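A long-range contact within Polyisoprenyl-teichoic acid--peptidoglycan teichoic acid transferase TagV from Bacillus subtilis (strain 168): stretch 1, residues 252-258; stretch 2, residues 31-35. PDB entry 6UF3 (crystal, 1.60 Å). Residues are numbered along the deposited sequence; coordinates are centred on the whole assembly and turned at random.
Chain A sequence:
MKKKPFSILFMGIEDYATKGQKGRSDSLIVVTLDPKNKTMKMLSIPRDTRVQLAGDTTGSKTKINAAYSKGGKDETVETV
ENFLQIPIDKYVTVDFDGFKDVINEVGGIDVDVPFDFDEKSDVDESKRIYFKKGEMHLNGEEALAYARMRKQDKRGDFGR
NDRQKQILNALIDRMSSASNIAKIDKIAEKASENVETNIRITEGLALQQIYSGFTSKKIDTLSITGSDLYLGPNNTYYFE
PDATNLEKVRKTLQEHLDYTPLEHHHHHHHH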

ATOM      1  N   THR A 252       4.007  18.264   1.184  1.00 22.68           N
ATOM      2  CA  THR A 252       2.580  18.040   1.407  1.00 23.68           C
ATOM      3  C   THR A 252       2.344  17.034   2.526  1.00 24.20           C
ATOM      4  O   THR A 252       1.509  17.259   3.415  1.00 25.00           O
ATOM      5  CB  THR A 252       1.931  17.568   0.108  1.00 26.93           C
ATOM      6  OG1 THR A 252       2.120  18.580  -0.891  1.00 28.57           O
ATOM      7  CG2 THR A 252       0.431  17.332   0.303  1.00 27.12           C
ATOM      8  N   LEU A 253       3.080  15.919   2.500  1.00 20.95           N
ATOM      9  CA  LEU A 253       2.933  14.904   3.547  1.00 21.24           C
ATOM     10  C   LEU A 253       3.418  15.426   4.895  1.00 20.99           C
ATOM     11  O   LEU A 253       2.791  15.173   5.930  1.00 22.38           O
ATOM     12  CB  LEU A 253       3.698  13.638   3.159  1.00 21.06           C
ATOM     13  CG  LEU A 253       3.171  12.903   1.930  1.00 20.59           C
ATOM     14  CD1 LEU A 253       3.991  11.670   1.627  1.00 28.59           C
ATOM     15  CD2 LEU A 253       1.686  12.551   2.100  1.00 24.60           C
ATOM     16  N   GLN A 254       4.538  16.153   4.898  1.00 21.24           N
ATOM     17  CA  GLN A 254       5.042  16.776   6.117  1.00 21.64           C
ATOM     18  C   GLN A 254       4.019  17.718   6.731  1.00 25.93           C
ATOM     19  O   GLN A 254       3.782  17.689   7.945  1.00 28.60           O
ATOM     20  CB  GLN A 254       6.336  17.530   5.807  1.00 24.25           C
ATOM     21  CG  GLN A 254       7.497  16.602   5.556  1.00 23.55           C
ATOM     22  CD  GLN A 254       8.636  17.276   4.830  1.00 29.14           C
ATOM     23  OE1 GLN A 254       8.580  18.475   4.510  1.00 28.01           O
ATOM     24  NE2 GLN A 254       9.696  16.514   4.576  1.00 26.46           N
ATOM     25  N   GLU A 255       3.414  18.581   5.907  1.00 28.24           N
ATOM     26  CA  GLU A 255       2.398  19.492   6.424  1.00 27.74           C
ATOM     27  C   GLU A 255       1.210  18.720   6.977  1.00 29.60           C
ATOM     28  O   GLU A 255       0.677  19.070   8.038  1.00 29.52           O
ATOM     29  CB  GLU A 255       1.956  20.466   5.329  1.00 29.69           C
ATOM     30  N   HIS A 256       0.788  17.659   6.282  1.00 22.84           N
ATOM     31  CA  HIS A 256      -0.345  16.886   6.779  1.00 22.63           C
ATOM     32  C   HIS A 256      -0.023  16.260   8.128  1.00 25.72           C
ATOM     33  O   HIS A 256      -0.880  16.202   9.016  1.00 26.61           O
ATOM     34  CB  HIS A 256      -0.739  15.815   5.766  1.00 23.10           C
ATOM     35  CG  HIS A 256      -2.066  15.179   6.054  1.00 22.09           C
ATOM     36  ND1 HIS A 256      -2.259  13.814   6.038  1.00 20.41           N
ATOM     37  CD2 HIS A 256      -3.261  15.723   6.385  1.00 27.14           C
ATOM     38  CE1 HIS A 256      -3.518  13.545   6.329  1.00 21.85           C
ATOM     39  NE2 HIS A 256      -4.147  14.686   6.545  1.00 22.66           N
ATOM     40  N   LEU A 257       1.224  15.827   8.316  1.00 24.57           N
ATOM     41  CA  LEU A 257       1.636  15.172   9.550  1.00 25.58           C
ATOM     42  C   LEU A 257       2.094  16.140  10.633  1.00 30.91           C
ATOM     43  O   LEU A 257       2.433  15.692  11.733  1.00 31.03           O
ATOM     44  CB  LEU A 257       2.765  14.170   9.259  1.00 19.76           C
ATOM     45  CG  LEU A 257       2.437  12.949   8.399  1.00 18.56           C
ATOM     46  CD1 LEU A 257       3.723  12.211   7.994  1.00 20.81           C
ATOM     47  CD2 LEU A 257       1.519  11.972   9.134  1.00 21.06           C
ATOM     48  N   ASP A 258       2.109  17.449  10.359  1.00 31.98           N
ATOM     49  CA  ASP A 258       2.652  18.439  11.293  1.00 39.38           C
ATOM     50  C   ASP A 258       4.106  18.119  11.639  1.00 34.57           C
ATOM     51  O   ASP A 258       4.541  18.266  12.782  1.00 38.43           O
ATOM     52  CB  ASP A 258       1.801  18.541  12.564  1.00 46.64           C
ATOM     53  CG  ASP A 258       0.388  19.021  12.285  1.00 56.71           C
ATOM     54  OD1 ASP A 258       0.197  19.770  11.305  1.00 60.80           O
ATOM     55  OD2 ASP A 258      -0.532  18.654  13.049  1.00 58.82           O
TER
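Stretch 2 31-35: VTLDP

Stretch 2 is the end of a β-strand that lies along the last turns of the helix in stretch 1. Residues Val 31 to Asp 34 are extended, with phi between -130° and -110° and psi between 89° and 143°. The strand begins earlier in the chain, and Pro 35 follows it with phi/psi of -67/-32. The strand and helix axes run in roughly the same direction, with an angle of 33° between their N-to-C directions and a closest approach of 8.3 Å. That spacing leaves room for side chains between the two backbones. The CA atoms that come nearest are those of Asp 34 and His 256, 6.7 Å apart. The contact buries 311 Å² in all, counting both sides, and joins parts of the chain more than 220 residues apart.

The strand alternates in the usual way. Thr 32 and Asp 34 point their CA-to-CB bonds toward the helix, while Val 31 and Leu 33 point theirs away. Val 31 makes no contact with stretch 1.

Thr 32 has the largest covered area, 97 Å². Its chi1 is 55° (p). Its hydroxyl meets the imidazole of His 256, with Thr 32 OG1 2.9 Å from His 256 ND1. This is a hydrogen bond, and the one direct hydrogen bond between the stretches. OG1 lies at the edge of the ring, near its plane, where the ND1 lone pair or proton is directed. Either atom could be the donor. Two leucines pack on the same threonine. Leu 253 CD2 is 3.7 Å from Thr 32 OG1, and Leu 257 CD2 is 3.9 Å from Thr 32 CB. Thus Thr 32 meets side chains from three helix positions, 253, 256 and 257, a spacing that places them on one side of the helix.

His 256 comes next, with 84 Å² covered. Its CA-to-CB bond points sideways, but chi1 of -167° (t) carries the ring closer to the strand. The ring reaches three successive strand residues. Besides Thr 32, His 256 CE1 is 3.8 Å from Leu 33 N, and His 256 NE2 is 3.4 Å from Asp 34 CB. NE2 is hydrogen-bonded elsewhere in the structure, so both ring nitrogens have partners.

Asp 34 has 45 Å² covered. Its chi1 is -176° (t), and its carboxylate reaches stretch 1 through water. Water 1 donates to Asp 34 OD2 at 2.7 Å and to His 256 O at 2.8 Å, linking the carboxylate to the helix backbone. Water 2 donates to Asp 34 OD1 at 2.8 Å and to Asp 258 OD2 at 3.2 Å, bridging the two acidic side chains.

Asp 258 has left helical phi/psi, with phi of +57°, and belongs to a Schellman motif. Its backbone N bonds to Glu 255 O at 3.2 Å. Thr 252, Gln 254 and Glu 255 make no contact with the strand.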

ATOM      1  N   VAL A  31      -0.186   5.892   3.591  1.00 16.77           N
ATOM      2  CA  VAL A  31      -1.353   6.702   3.946  1.00 14.38           C
ATOM      3  C   VAL A  31      -0.955   7.583   5.119  1.00 19.39           C
ATOM      4  O   VAL A  31      -0.358   7.096   6.085  1.00 20.52           O
ATOM      5  CB  VAL A  31      -2.566   5.822   4.304  1.00 16.82           C
ATOM      6  CG1 VAL A  31      -3.735   6.683   4.812  1.00 20.35           C
ATOM      7  CG2 VAL A  31      -2.990   4.987   3.108  1.00 18.62           C
ATOM      8  N   THR A  32      -1.257   8.878   5.037  1.00 17.60           N
ATOM      9  CA  THR A  32      -1.076   9.770   6.174  1.00 16.72           C
ATOM     10  C   THR A  32      -2.453  10.176   6.698  1.00 17.61           C
ATOM     11  O   THR A  32      -3.398  10.331   5.923  1.00 20.25           O
ATOM     12  CB  THR A  32      -0.224  11.003   5.825  1.00 20.08           C
ATOM     13  OG1 THR A  32      -0.785  11.695   4.704  1.00 20.44           O
ATOM     14  CG2 THR A  32       1.201  10.581   5.449  1.00 16.63           C
ATOM     15  N   LEU A  33      -2.567  10.300   8.011  1.00 16.39           N
ATOM     16  CA  LEU A  33      -3.853  10.529   8.663  1.00 16.38           C
ATOM     17  C   LEU A  33      -3.733  11.698   9.627  1.00 20.76           C
ATOM     18  O   LEU A  33      -2.757  11.808  10.380  1.00 21.04           O
ATOM     19  CB  LEU A  33      -4.327   9.265   9.410  1.00 19.01           C
ATOM     20  CG  LEU A  33      -4.567   7.982   8.602  1.00 21.36           C
ATOM     21  CD1 LEU A  33      -3.296   7.116   8.536  1.00 21.66           C
ATOM     22  CD2 LEU A  33      -5.702   7.174   9.192  1.00 24.10           C
ATOM     23  N   ASP A  34      -4.733  12.585   9.590  1.00 19.67           N
ATOM     24  CA  ASP A  34      -4.858  13.671  10.556  1.00 22.33           C
ATOM     25  C   ASP A  34      -6.191  13.430  11.252  1.00 25.09           C
ATOM     26  O   ASP A  34      -7.249  13.895  10.777  1.00 26.44           O
ATOM     27  CB  ASP A  34      -4.794  15.034   9.870  1.00 23.92           C
ATOM     28  CG  ASP A  34      -4.813  16.189  10.851  1.00 26.23           C
ATOM     29  OD1 ASP A  34      -4.893  15.948  12.075  1.00 32.03           O
ATOM     30  OD2 ASP A  34      -4.764  17.349  10.391  1.00 30.14           O
ATOM     31  N   PRO A  35      -6.196  12.649  12.344  1.00 23.94           N
ATOM     32  CA  PRO A  35      -7.476  12.263  12.962  1.00 27.11           C
ATOM     33  C   PRO A  35      -8.229  13.417  13.584  1.00 29.88           C
ATOM     34  O   PRO A  35      -9.471  13.392  13.605  1.00 27.46           O
ATOM     35  CB  PRO A  35      -7.060  11.232  14.024  1.00 25.74           C
ATOM     36  CG  PRO A  35      -5.768  10.670  13.528  1.00 24.57           C
ATOM     37  CD  PRO A  35      -5.070  11.845  12.860  1.00 21.18           C
TER
HETATM   38  O   HOH W   1      -2.512  18.387   9.445  1.00 33.78           O
HETATM   39  O   HOH W   2      -3.688  18.304  13.117  1.00 52.68           O